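Local coordinates for Glyco_hydro_cc domain-containing protein (Pseudomonas viridiflava, PDB 6UAV) that cleaves beta-1,3-glucan, probably at internal linkages of the chain, as a GH128 subgroup II endo-beta-1,3-glucanase built on a TIM barrel, at residues His160-Gly165 with Val182-Asn187; Val4-Ala9 with Met213-Ser218; Tyr69-Pro74 with Ala110-Lys115; Ile76-Val81 with Lys115-Ala120. All blocks are in the same frame, centred on the assembly; numbering follows the deposited sequence. Where two conformers were deposited one is given.

Contact 1 (His160-Gly165 with Val182-Asn187); sequences HWYDYG and VTEFAN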
loop_
_atom_site.group_PDB
_atom_site.type_symbol
_atom_site.label_atom_id
_atom_site.label_comp_id
_atom_site.label_asym_id
_atom_site.label_seq_id
_atom_site.Cartn_x
_atom_site.Cartn_y
_atom_site.Cartn_z
ATOM N N HIS A 160 -5.729 -3.700 0.052
ATOM C CA HIS A 160 -4.931 -4.801 0.587
ATOM C C HIS A 160 -5.702 -6.099 0.398
ATOM O O HIS A 160 -6.925 -6.110 0.584
ATOM C CB HIS A 160 -4.747 -4.605 2.117
ATOM C CG HIS A 160 -4.050 -3.333 2.497
ATOM N ND1 HIS A 160 -3.948 -2.956 3.818
ATOM C CD2 HIS A 160 -3.374 -2.439 1.759
ATOM C CE1 HIS A 160 -3.205 -1.840 3.884
ATOM N NE2 HIS A 160 -2.842 -1.493 2.605
ATOM N N TRP A 161 -5.003 -7.178 0.055
ATOM C CA TRP A 161 -5.694 -8.457 -0.167
ATOM C C TRP A 161 -4.687 -9.595 0.023
ATOM O O TRP A 161 -3.604 -9.535 -0.558
ATOM C CB TRP A 161 -6.340 -8.477 -1.541
ATOM C CG TRP A 161 -7.426 -9.491 -1.596
ATOM C CD1 TRP A 161 -7.427 -10.673 -2.314
ATOM C CD2 TRP A 161 -8.684 -9.417 -0.911
ATOM N NE1 TRP A 161 -8.605 -11.324 -2.104
ATOM C CE2 TRP A 161 -9.398 -10.584 -1.256
ATOM C CE3 TRP A 161 -9.291 -8.459 -0.076
ATOM C CZ2 TRP A 161 -10.657 -10.842 -0.740
ATOM C CZ3 TRP A 161 -10.534 -8.731 0.446
ATOM C CH2 TRP A 161 -11.221 -9.899 0.088
ATOM N N TYR A 162 -5.092 -10.577 0.823
ATOM C CA TYR A 162 -4.272 -11.751 1.216
ATOM C C TYR A 162 -4.897 -13.091 0.781
ATOM O O TYR A 162 -4.745 -14.111 1.442
ATOM C CB TYR A 162 -4.067 -11.673 2.731
ATOM C CG TYR A 162 -3.102 -10.586 3.119
ATOM C CD1 TYR A 162 -3.538 -9.274 3.249
ATOM C CD2 TYR A 162 -1.741 -10.838 3.246
ATOM C CE1 TYR A 162 -2.663 -8.264 3.623
ATOM C CE2 TYR A 162 -0.848 -9.845 3.605
ATOM C CZ TYR A 162 -1.313 -8.547 3.781
ATOM O OH TYR A 162 -0.422 -7.591 4.154
ATOM N N ASP A 163 -5.682 -13.102 -0.306
ATOM C CA ASP A 163 -6.444 -14.312 -0.713
ATOM C C ASP A 163 -6.537 -14.304 -2.220
ATOM O O ASP A 163 -6.030 -13.401 -2.892
ATOM C CB ASP A 163 -7.807 -14.395 -0.029
ATOM C CG ASP A 163 -8.334 -15.783 0.269
ATOM O OD1 ASP A 163 -7.936 -16.722 -0.425
ATOM O OD2 ASP A 163 -9.171 -15.892 1.171
ATOM N N TYR A 164 -7.115 -15.381 -2.741
ATOM C CA TYR A 164 -7.528 -15.414 -4.151
ATOM C C TYR A 164 -8.594 -14.335 -4.405
ATOM O O TYR A 164 -9.154 -13.754 -3.450
ATOM C CB TYR A 164 -8.118 -16.783 -4.473
ATOM C CG TYR A 164 -7.138 -17.916 -4.317
ATOM C CD1 TYR A 164 -7.021 -18.566 -3.105
ATOM C CD2 TYR A 164 -6.336 -18.343 -5.364
ATOM C CE1 TYR A 164 -6.130 -19.607 -2.919
ATOM C CE2 TYR A 164 -5.443 -19.403 -5.200
ATOM C CZ TYR A 164 -5.305 -20.001 -3.963
ATOM O OH TYR A 164 -4.466 -21.070 -3.777
ATOM N N GLY A 165 -8.807 -14.047 -5.692
ATOM C CA GLY A 165 -9.870 -13.136 -6.153
ATOM C C GLY A 165 -9.496 -11.678 -6.101
ATOM O O GLY A 165 -10.455 -10.814 -6.189
ATOM N N VAL A 182 -2.335 -1.146 -4.959
ATOM C CA VAL A 182 -2.610 -2.328 -4.115
ATOM C C VAL A 182 -1.416 -2.415 -3.167
ATOM O O VAL A 182 -0.381 -2.975 -3.569
ATOM C CB VAL A 182 -2.793 -3.578 -4.990
ATOM C CG1 VAL A 182 -2.874 -4.813 -4.123
ATOM C CG2 VAL A 182 -4.020 -3.483 -5.916
ATOM N N THR A 183 -1.546 -1.882 -1.947
ATOM C CA THR A 183 -0.343 -1.516 -1.154
ATOM C C THR A 183 0.050 -2.615 -0.168
ATOM O O THR A 183 1.037 -2.465 0.538
ATOM C CB THR A 183 -0.563 -0.155 -0.484
ATOM O OG1 THR A 183 -1.774 -0.236 0.269
ATOM C CG2 THR A 183 -0.640 0.939 -1.518
ATOM N N GLU A 184 -0.731 -3.678 -0.106
ATOM C CA GLU A 184 -0.350 -4.935 0.567
ATOM C C GLU A 184 -1.020 -6.064 -0.210
ATOM O O GLU A 184 -2.269 -6.049 -0.431
ATOM C CB GLU A 184 -0.814 -5.097 2.017
ATOM C CG GLU A 184 -0.334 -4.002 2.945
ATOM C CD GLU A 184 -0.798 -4.123 4.367
ATOM O OE1 GLU A 184 -1.271 -5.221 4.798
ATOM O OE2 GLU A 184 -0.737 -3.075 5.097
ATOM N N PHE A 185 -0.224 -7.051 -0.612
ATOM C CA PHE A 185 -0.775 -8.311 -1.158
ATOM C C PHE A 185 0.223 -9.440 -1.011
ATOM O O PHE A 185 1.414 -9.238 -0.847
ATOM C CB PHE A 185 -1.223 -8.196 -2.609
ATOM C CG PHE A 185 -0.150 -8.082 -3.641
ATOM C CD1 PHE A 185 0.687 -6.993 -3.680
ATOM C CD2 PHE A 185 0.070 -9.125 -4.535
ATOM C CE1 PHE A 185 1.695 -6.885 -4.627
ATOM C CE2 PHE A 185 1.042 -9.007 -5.506
ATOM C CZ PHE A 185 1.867 -7.905 -5.531
ATOM N N ALA A 186 -0.365 -10.622 -0.947
ATOM C CA ALA A 186 0.293 -11.941 -0.897
ATOM C C ALA A 186 -0.867 -12.915 -0.902
ATOM O O ALA A 186 -2.021 -12.458 -0.671
ATOM C CB ALA A 186 1.122 -12.013 0.363
ATOM N N ASN A 187 -0.638 -14.213 -1.063
ATOM C CA ASN A 187 -1.749 -15.146 -0.812
ATOM C C ASN A 187 -1.516 -15.958 0.456
ATOM O O ASN A 187 -0.607 -16.786 0.480
ATOM C CB ASN A 187 -1.979 -16.071 -2.002
ATOM C CG ASN A 187 -3.349 -16.720 -1.962
ATOM O OD1 ASN A 187 -3.877 -17.025 -0.873
ATOM N ND2 ASN A 187 -3.934 -16.884 -3.147
#
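E184 carries this contact, its carboxylate set between H160 and Y162. Its CG stands beside the backbone N (chi1 -58°) and the chain then runs extended. CG therefore comes down over the face of the H160 imidazole, 3.5 Å from the ring centre in a CH-pi contact. The carboxylate carries on over the rim of that ring, the two planes 21° apart. Y162 arrives tip first: its OH donates to E184 OE1 at 2.6 Å from above the carboxylate plane, with the phenol ring turned 79° to it. The other oxygen, OE2, is bonded to W31. Both nitrogens of H160 are held as well, NE2 by T183 OG1 at 2.9 Å in the ring plane and ND1 by E84. In the backbone the strands run parallel, W161 N giving a 3.0 Å bond to E184 O. Where they leave the sheet, N187 points ND2 at the centre of the Y164 ring face, its amide steeply tilted to the ring, while Q206 and H189 bind its amide group. The contact closes strand 156-161 on strand 180-185 at the C-terminal rim of the barrel, where clan GH-A enzymes keep their nucleophile. E184 is consistent with that role, with E84 as the probable acid/base. The bonds from Y162 and W31 would favour an ionised E184, as a nucleophile needs.

Contact 2 (Val4-Ala9 with Met213-Ser218); sequences VKRGVA and MLERRS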
loop_
_atom_site.group_PDB
_atom_site.type_symbol
_atom_site.label_atom_id
_atom_site.label_comp_id
_atom_site.label_asym_id
_atom_site.label_seq_id
_atom_site.Cartn_x
_atom_site.Cartn_y
_atom_site.Cartn_z
ATOM N N VAL A 4 7.842 0.614 -12.797
ATOM C CA VAL A 4 7.465 1.736 -11.873
ATOM C C VAL A 4 6.451 1.223 -10.849
ATOM O O VAL A 4 6.326 1.845 -9.808
ATOM C CB VAL A 4 6.898 2.961 -12.614
ATOM C CG1 VAL A 4 5.674 2.585 -13.434
ATOM C CG2 VAL A 4 6.584 4.145 -11.665
ATOM N N LYS A 5 5.722 0.128 -11.132
ATOM C CA LYS A 5 4.633 -0.301 -10.197
ATOM C C LYS A 5 5.210 -1.008 -8.970
ATOM O O LYS A 5 4.525 -1.103 -7.961
ATOM C CB LYS A 5 3.706 -1.303 -10.890
ATOM C CG LYS A 5 3.133 -0.830 -12.209
ATOM C CD LYS A 5 1.769 -1.484 -12.472
ATOM C CE LYS A 5 1.246 -1.202 -13.879
ATOM N NZ LYS A 5 -0.203 -1.567 -13.992
ATOM N N ARG A 6 6.387 -1.628 -9.104
ATOM C CA ARG A 6 6.791 -2.711 -8.184
ATOM C C ARG A 6 7.337 -2.170 -6.865
ATOM O O ARG A 6 8.378 -1.584 -6.846
ATOM C CB ARG A 6 7.757 -3.668 -8.899
ATOM C CG ARG A 6 8.019 -4.899 -8.058
ATOM C CD ARG A 6 8.494 -6.089 -8.875
ATOM N NE ARG A 6 7.675 -6.321 -10.054
ATOM C CZ ARG A 6 8.065 -6.937 -11.172
ATOM N NH1 ARG A 6 9.242 -7.534 -11.280
ATOM N NH2 ARG A 6 7.222 -6.974 -12.177
ATOM N N GLY A 7 6.673 -2.470 -5.752
ATOM C CA GLY A 7 7.105 -1.996 -4.444
ATOM C C GLY A 7 7.090 -3.085 -3.404
ATOM O O GLY A 7 6.705 -4.241 -3.662
ATOM N N VAL A 8 7.469 -2.672 -2.209
ATOM C CA VAL A 8 7.452 -3.552 -1.018
ATOM C C VAL A 8 6.813 -2.772 0.120
ATOM O O VAL A 8 7.176 -1.626 0.323
ATOM C CB VAL A 8 8.882 -4.060 -0.708
ATOM C CG1 VAL A 8 8.847 -5.042 0.457
ATOM C CG2 VAL A 8 9.486 -4.731 -1.947
ATOM N N ALA A 9 6.010 -3.468 0.928
ATOM C CA ALA A 9 5.383 -2.938 2.152
ATOM C C ALA A 9 6.207 -3.412 3.333
ATOM O O ALA A 9 6.109 -4.595 3.651
ATOM C CB ALA A 9 3.960 -3.432 2.244
ATOM N N MET A 213 -1.216 -9.971 -13.260
ATOM C CA MET A 213 -2.546 -9.343 -13.346
ATOM C C MET A 213 -2.404 -7.843 -13.014
ATOM O O MET A 213 -2.955 -7.014 -13.794
ATOM C CB MET A 213 -3.497 -10.077 -12.403
ATOM C CG MET A 213 -4.899 -9.517 -12.370
ATOM S SD MET A 213 -5.075 -8.185 -11.177
ATOM C CE MET A 213 -4.824 -9.067 -9.644
ATOM N N LEU A 214 -1.630 -7.481 -11.987
ATOM C CA LEU A 214 -1.522 -6.075 -11.531
ATOM C C LEU A 214 -0.728 -5.262 -12.558
ATOM O O LEU A 214 -1.100 -4.123 -12.773
ATOM C CB LEU A 214 -0.904 -6.003 -10.152
ATOM C CG LEU A 214 -1.742 -6.607 -9.032
ATOM C CD1 LEU A 214 -0.909 -6.671 -7.750
ATOM C CD2 LEU A 214 -3.062 -5.837 -8.766
ATOM N N GLU A 215 0.301 -5.852 -13.158
ATOM C CA GLU A 215 1.089 -5.210 -14.221
ATOM C C GLU A 215 0.164 -4.919 -15.413
ATOM O O GLU A 215 0.348 -3.877 -16.049
ATOM C CB GLU A 215 2.276 -6.088 -14.596
ATOM C CG GLU A 215 3.426 -6.017 -13.582
ATOM C CD GLU A 215 4.201 -4.714 -13.549
ATOM O OE1 GLU A 215 4.082 -3.919 -14.551
ATOM O OE2 GLU A 215 4.970 -4.529 -12.573
ATOM N N ARG A 216 -0.738 -5.852 -15.747
ATOM C CA ARG A 216 -1.574 -5.746 -16.965
ATOM C C ARG A 216 -2.765 -4.828 -16.727
ATOM O O ARG A 216 -3.253 -4.349 -17.708
ATOM C CB ARG A 216 -1.965 -7.120 -17.530
ATOM C CG ARG A 216 -0.716 -7.865 -17.989
ATOM C CD ARG A 216 -0.984 -9.194 -18.666
ATOM N NE ARG A 216 0.283 -9.759 -19.155
ATOM C CZ ARG A 216 0.376 -11.007 -19.585
ATOM N NH1 ARG A 216 -0.715 -11.759 -19.588
ATOM N NH2 ARG A 216 1.536 -11.486 -19.993
ATOM N N ARG A 217 -3.177 -4.541 -15.495
ATOM C CA ARG A 217 -4.315 -3.617 -15.264
ATOM C C ARG A 217 -3.868 -2.162 -15.412
ATOM O O ARG A 217 -3.013 -1.695 -14.603
ATOM C CB ARG A 217 -4.886 -3.811 -13.870
ATOM C CG ARG A 217 -5.760 -5.024 -13.723
ATOM C CD ARG A 217 -6.405 -5.029 -12.351
ATOM N NE ARG A 217 -7.582 -4.202 -12.270
ATOM C CZ ARG A 217 -8.849 -4.620 -12.303
ATOM N NH1 ARG A 217 -9.149 -5.922 -12.346
ATOM N NH2 ARG A 217 -9.788 -3.724 -12.106
ATOM N N SER A 218 -4.499 -1.446 -16.355
ATOM C CA SER A 218 -4.235 -0.005 -16.601
ATOM C C SER A 218 -4.730 0.794 -15.412
ATOM O O SER A 218 -4.137 1.885 -15.234
ATOM C CB SER A 218 -4.853 0.508 -17.871
ATOM O OG SER A 218 -6.240 0.235 -17.887
HETATM O O HOH W 1 -1.146 1.339 -15.315
#
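The chain leading into strand 6-9 runs past the C-terminal end of helix 200-216, with the CA atoms of K5 and E215 the nearest pair at 7.3 Å. K5 does most of the bridging. Its CG lies beside the backbone N and the rest of the chain is extended, sliding along the E215 side chain in the opposite direction until NZ reaches the last turn of the helix. There NZ meets L214 O at 3.0 Å, in the carbonyl plane and on a lone pair. It also bonds E215 O at 3.1 Å, but from well above that carbonyl plane. V220 O, just beyond the helix, is a further acceptor for NZ, and a water lying a weak 3.3 Å from NZ passes the link on to S218 O. The positive charge thus sits among carbonyls at the negative end of the helix dipole, an interaction that should be favourable.

E215 turns back at chi2 (-71°), which brings OE2 to the edge of the R6 guanidinium, the two planes almost perpendicular at 86°. The salt bridge from R6 NH2 to OE2 is weak, at 3.3 Å. OE2 is bonded more strongly to Y223 OH, and also to S3 OG, and the guanidinium is bonded to L256 O and P257 O near the C terminus. What results is lysine capping of a helix C terminus, found here at the N-terminal end of a TIM barrel, where strand 6-9 meets strand 220-225 to close the ring.

Contact 3 (Tyr69-Pro74 with Ala110-Lys115); sequences YLLAHP and AQTGVK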
loop_
_atom_site.group_PDB
_atom_site.type_symbol
_atom_site.label_atom_id
_atom_site.label_comp_id
_atom_site.label_asym_id
_atom_site.label_seq_id
_atom_site.Cartn_x
_atom_site.Cartn_y
_atom_site.Cartn_z
ATOM N N TYR A 69 8.122 18.188 5.851
ATOM C CA TYR A 69 8.839 17.094 5.152
ATOM C C TYR A 69 8.470 17.065 3.663
ATOM O O TYR A 69 9.368 17.074 2.782
ATOM C CB TYR A 69 8.570 15.757 5.837
ATOM C CG TYR A 69 9.136 14.547 5.133
ATOM C CD1 TYR A 69 10.492 14.278 5.127
ATOM C CD2 TYR A 69 8.313 13.643 4.499
ATOM C CE1 TYR A 69 11.027 13.187 4.460
ATOM C CE2 TYR A 69 8.824 12.533 3.850
ATOM C CZ TYR A 69 10.181 12.288 3.831
ATOM O OH TYR A 69 10.723 11.203 3.221
ATOM N N LEU A 70 7.174 17.069 3.344
ATOM C CA LEU A 70 6.784 16.973 1.924
ATOM C C LEU A 70 7.315 18.180 1.154
ATOM O O LEU A 70 7.837 17.984 0.039
ATOM C CB LEU A 70 5.262 16.881 1.784
ATOM C CG LEU A 70 4.600 15.620 2.317
ATOM C CD1 LEU A 70 3.080 15.717 2.263
ATOM C CD2 LEU A 70 5.032 14.409 1.502
ATOM N N LEU A 71 7.214 19.384 1.683
ATOM C CA LEU A 71 7.611 20.561 0.884
ATOM C C LEU A 71 9.112 20.514 0.586
ATOM O O LEU A 71 9.521 21.038 -0.482
ATOM C CB LEU A 71 7.230 21.807 1.668
ATOM C CG LEU A 71 5.728 22.069 1.646
ATOM C CD1 LEU A 71 5.326 23.090 2.710
ATOM C CD2 LEU A 71 5.315 22.525 0.246
ATOM N N ALA A 72 9.910 19.946 1.489
ATOM C CA ALA A 72 11.377 19.899 1.281
ATOM C C ALA A 72 11.808 18.645 0.490
ATOM O O ALA A 72 12.999 18.529 0.227
ATOM C CB ALA A 72 12.100 20.003 2.609
ATOM N N HIS A 73 10.868 17.818 0.057
ATOM C CA HIS A 73 11.104 16.586 -0.744
ATOM C C HIS A 73 10.111 16.622 -1.901
ATOM O O HIS A 73 9.182 15.798 -1.991
ATOM C CB HIS A 73 10.962 15.332 0.129
ATOM C CG HIS A 73 11.956 15.267 1.249
ATOM N ND1 HIS A 73 11.721 15.872 2.468
ATOM C CD2 HIS A 73 13.146 14.637 1.371
ATOM C CE1 HIS A 73 12.753 15.671 3.273
ATOM N NE2 HIS A 73 13.639 14.917 2.625
ATOM N N PRO A 74 10.297 17.583 -2.835
ATOM C CA PRO A 74 9.328 17.798 -3.918
ATOM C C PRO A 74 9.254 16.638 -4.917
ATOM O O PRO A 74 8.286 16.597 -5.686
ATOM C CB PRO A 74 9.830 19.087 -4.595
ATOM C CG PRO A 74 11.280 19.072 -4.288
ATOM C CD PRO A 74 11.382 18.561 -2.862
ATOM N N ALA A 110 -3.308 20.372 -1.261
ATOM C CA ALA A 110 -3.257 21.708 -1.898
ATOM C C ALA A 110 -1.929 22.412 -1.601
ATOM O O ALA A 110 -1.375 23.014 -2.516
ATOM C CB ALA A 110 -4.405 22.542 -1.408
ATOM N N GLN A 111 -1.419 22.251 -0.370
ATOM C CA GLN A 111 -0.248 23.011 0.110
ATOM C C GLN A 111 1.061 22.386 -0.400
ATOM O O GLN A 111 2.055 23.065 -0.432
ATOM C CB GLN A 111 -0.306 23.036 1.630
ATOM C CG GLN A 111 -1.358 23.988 2.145
ATOM C CD GLN A 111 -1.377 23.962 3.649
ATOM O OE1 GLN A 111 -1.058 22.940 4.248
ATOM N NE2 GLN A 111 -1.803 25.053 4.243
ATOM N N THR A 112 1.043 21.130 -0.810
ATOM C CA THR A 112 2.286 20.400 -1.176
ATOM C C THR A 112 2.233 19.810 -2.591
ATOM O O THR A 112 3.326 19.507 -3.148
ATOM C CB THR A 112 2.546 19.270 -0.179
ATOM O OG1 THR A 112 1.624 18.208 -0.427
ATOM C CG2 THR A 112 2.520 19.716 1.262
ATOM N N GLY A 113 1.045 19.639 -3.151
ATOM C CA GLY A 113 0.877 19.075 -4.504
ATOM C C GLY A 113 0.741 17.561 -4.512
ATOM O O GLY A 113 0.456 16.996 -5.597
ATOM N N VAL A 114 0.823 16.871 -3.370
ATOM C CA VAL A 114 0.789 15.381 -3.383
ATOM C C VAL A 114 -0.624 14.921 -3.744
ATOM O O VAL A 114 -1.602 15.569 -3.309
ATOM C CB VAL A 114 1.217 14.767 -2.041
ATOM C CG1 VAL A 114 2.691 15.050 -1.747
ATOM C CG2 VAL A 114 0.334 15.169 -0.871
ATOM N N LYS A 115 -0.735 13.785 -4.426
ATOM C CA LYS A 115 -2.043 13.150 -4.738
ATOM C C LYS A 115 -2.376 12.284 -3.531
ATOM O O LYS A 115 -1.408 11.760 -2.846
ATOM C CB LYS A 115 -1.913 12.307 -5.987
ATOM C CG LYS A 115 -1.666 13.031 -7.287
ATOM C CD LYS A 115 -2.636 14.044 -7.637
ATOM C CE LYS A 115 -2.292 14.707 -8.951
ATOM N NZ LYS A 115 -3.212 15.839 -9.199
HETATM O O HOH W 2 5.813 19.445 -2.259
#
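Two helices come together at their C-terminal ends: the last turn of helix 63-72 approaches the last turn of helix 95-112, and the CA atoms of L71 and T112 are the nearest pair at 5.7 Å. After T112 the chain swings out of the helix through G113, whose positive phi (90°) turns it toward V114 and the strand that follows. T112 is the hub. Its OG1 takes the crowded position between the backbone N and the carbonyl carbon (chi1 74°), from where it bonds I108 O one turn back and accepts a weak bond from V114 N. With the hydroxyl so turned to its own chain, the methyl CG2 faces the other helix and packs against L70 CB at 4.0 Å and, at about the same range, L71 CG. In the TIM barrel these two helices are successive members of the outer layer, leading to and from strand 78-81, and the contact joins them where each gives way to the loop before a strand.

L70 points across the gap and forks at its end: CD1 lies 3.9 Å from T112 OG1, and both methyls rest on V114 CG1 at 4.1 Å. L71, on the exposed side, sends CD2 to within 3.4 Å of Q111 O, a plain carbon-to-carbonyl contact. No direct hydrogen bond joins 69-74 to 110-115; a weak one from K67 to Q111 OE1 links the same helices. A water 2.6 Å from T112 O sits a looser 3.4 Å from L70 O. Just past the first helix, H73 folds back so that ND1 donates to Y69 O at 2.7 Å, the acceptor lying nearly in the imidazole plane.

Contact 4 (Ile76-Val81 with Lys115-Ala120); sequences IRYLLV and KLVGPA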
loop_
_atom_site.group_PDB
_atom_site.type_symbol
_atom_site.label_atom_id
_atom_site.label_comp_id
_atom_site.label_asym_id
_atom_site.label_seq_id
_atom_site.Cartn_x
_atom_site.Cartn_y
_atom_site.Cartn_z
ATOM N N ILE A 76 8.525 13.770 -3.958
ATOM C CA ILE A 76 7.397 12.989 -3.404
ATOM C C ILE A 76 6.098 13.556 -3.968
ATOM O O ILE A 76 5.815 14.709 -3.694
ATOM C CB ILE A 76 7.357 12.950 -1.871
ATOM C CG1 ILE A 76 8.656 12.412 -1.281
ATOM C CG2 ILE A 76 6.151 12.190 -1.394
ATOM C CD1 ILE A 76 8.670 12.293 0.249
ATOM N N ARG A 77 5.371 12.738 -4.718
ATOM C CA ARG A 77 4.173 13.184 -5.462
ATOM C C ARG A 77 2.898 12.534 -4.955
ATOM O O ARG A 77 1.839 12.901 -5.432
ATOM C CB ARG A 77 4.355 12.932 -6.954
ATOM C CG ARG A 77 5.522 13.687 -7.593
ATOM C CD ARG A 77 5.446 15.200 -7.484
ATOM N NE ARG A 77 4.319 15.709 -8.258
ATOM C CZ ARG A 77 3.647 16.876 -8.072
ATOM N NH1 ARG A 77 2.672 17.200 -8.916
ATOM N NH2 ARG A 77 3.958 17.722 -7.098
ATOM N N TYR A 78 2.990 11.598 -4.022
ATOM C CA TYR A 78 1.876 10.763 -3.509
ATOM C C TYR A 78 1.970 10.684 -2.005
ATOM O O TYR A 78 3.081 10.687 -1.477
ATOM C CB TYR A 78 1.948 9.365 -4.133
ATOM C CG TYR A 78 1.709 9.432 -5.615
ATOM C CD1 TYR A 78 0.433 9.538 -6.126
ATOM C CD2 TYR A 78 2.754 9.404 -6.477
ATOM C CE1 TYR A 78 0.206 9.656 -7.487
ATOM C CE2 TYR A 78 2.552 9.526 -7.846
ATOM C CZ TYR A 78 1.279 9.633 -8.342
ATOM O OH TYR A 78 1.081 9.732 -9.702
ATOM N N LEU A 79 0.811 10.657 -1.369
ATOM C CA LEU A 79 0.673 10.461 0.073
ATOM C C LEU A 79 -0.338 9.350 0.299
ATOM O O LEU A 79 -1.498 9.513 -0.083
ATOM C CB LEU A 79 0.231 11.776 0.710
ATOM C CG LEU A 79 0.041 11.719 2.222
ATOM C CD1 LEU A 79 1.388 11.461 2.927
ATOM C CD2 LEU A 79 -0.639 13.000 2.749
ATOM N N LEU A 80 0.081 8.272 0.943
ATOM C CA LEU A 80 -0.826 7.192 1.294
ATOM C C LEU A 80 -1.581 7.635 2.532
ATOM O O LEU A 80 -0.959 8.249 3.437
ATOM C CB LEU A 80 -0.008 5.950 1.616
ATOM C CG LEU A 80 0.762 5.384 0.429
ATOM C CD1 LEU A 80 1.768 4.345 0.942
ATOM C CD2 LEU A 80 -0.176 4.787 -0.597
ATOM N N VAL A 81 -2.878 7.376 2.553
ATOM C CA VAL A 81 -3.687 7.790 3.720
ATOM C C VAL A 81 -4.614 6.677 4.178
ATOM O O VAL A 81 -5.244 6.002 3.332
ATOM C CB VAL A 81 -4.427 9.104 3.407
ATOM C CG1 VAL A 81 -3.499 10.262 3.131
ATOM C CG2 VAL A 81 -5.443 8.965 2.281
ATOM N N LYS A 115 -0.735 13.785 -4.426
ATOM C CA LYS A 115 -2.043 13.150 -4.738
ATOM C C LYS A 115 -2.376 12.284 -3.531
ATOM O O LYS A 115 -1.408 11.760 -2.846
ATOM C CB LYS A 115 -1.913 12.307 -5.987
ATOM C CG LYS A 115 -1.666 13.031 -7.287
ATOM C CD LYS A 115 -2.636 14.044 -7.637
ATOM C CE LYS A 115 -2.292 14.707 -8.951
ATOM N NZ LYS A 115 -3.212 15.839 -9.199
ATOM N N LEU A 116 -3.637 12.156 -3.219
ATOM C CA LEU A 116 -4.053 11.353 -2.066
ATOM C C LEU A 116 -4.340 9.935 -2.564
ATOM O O LEU A 116 -5.184 9.758 -3.420
ATOM C CB LEU A 116 -5.265 11.982 -1.423
ATOM C CG LEU A 116 -5.085 13.387 -0.865
ATOM C CD1 LEU A 116 -6.393 13.830 -0.228
ATOM C CD2 LEU A 116 -3.971 13.457 0.195
ATOM N N VAL A 117 -3.691 8.949 -1.942
ATOM C CA VAL A 117 -3.841 7.515 -2.251
ATOM C C VAL A 117 -4.461 6.838 -1.039
ATOM O O VAL A 117 -3.764 6.534 -0.077
ATOM C CB VAL A 117 -2.491 6.931 -2.656
ATOM C CG1 VAL A 117 -2.636 5.446 -2.988
ATOM C CG2 VAL A 117 -1.898 7.698 -3.833
ATOM N N GLY A 118 -5.733 6.518 -1.111
ATOM C CA GLY A 118 -6.399 5.881 0.030
ATOM C C GLY A 118 -7.861 6.300 0.053
ATOM O O GLY A 118 -8.303 6.998 -0.841
ATOM N N PRO A 119 -8.633 5.931 1.079
ATOM C CA PRO A 119 -8.197 5.039 2.134
ATOM C C PRO A 119 -7.780 3.660 1.588
ATOM O O PRO A 119 -8.248 3.266 0.550
ATOM C CB PRO A 119 -9.434 4.968 3.055
ATOM C CG PRO A 119 -10.194 6.177 2.725
ATOM C CD PRO A 119 -10.023 6.326 1.237
ATOM N N ALA A 120 -6.982 2.958 2.374
ATOM C CA ALA A 120 -6.526 1.578 2.054
ATOM C C ALA A 120 -7.521 0.607 2.640
ATOM O O ALA A 120 -7.601 0.468 3.892
ATOM C CB ALA A 120 -5.139 1.336 2.573
HETATM O O HOH W 3 -3.679 4.262 1.581
#
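Side chains on both faces of this parallel strand pair fit bump into notch. V117, with CG1 anti to the backbone N (chi1 -180°), fills the hollow between Y78 and L80. Its CG2 meets Y78 CD1 at 3.8 Å, and its CG1 presses against L80 CD2 at 3.5 Å, tighter than usual for two methyls. The same CD1 of Y78 also rests obliquely on K115 CB, at 3.6 Å. On the face of L79 and L116 the roles swap: the CD2 tip of L116 sits between L79 CD2 (4.2 Å) and V81 CG1 (4.4 Å). Between the faces run four straight backbone bonds, alternating from K115 N to R77 O up to V81 N to V117 O, over strands just 19° from parallel. At the far end G118 has no side chain, and the bare backbone lets V81 O approach P119 CA to 3.3 Å, past the cis peptide between G118 and P119. A water joins V81 O and V117 O there. V117 and L80 also touch W181 inside the barrel, while L79 and V81 pack on helix 95-112, the crossover of this beta-alpha-beta unit of the TIM barrel.

From the N terminus, the chain enters at 4-9 and does not meet its partner until 213-218, so contact 2 closes a loop that encloses the other three and ties the first strand to the helix before the last. Within that span, contacts 3 and 4 cross: 69-74 and 76-81 come first, and their partners follow in turn through 110-120, sharing K115. One links outer helices, the other the strands just inside them, and I76 touches Y69, L70 and V114. Contact 1 opens only later, at 160, and lies in series with both. H160 packs on A120 of contact 4, and F185 and V182 pack on L214 of contact 2.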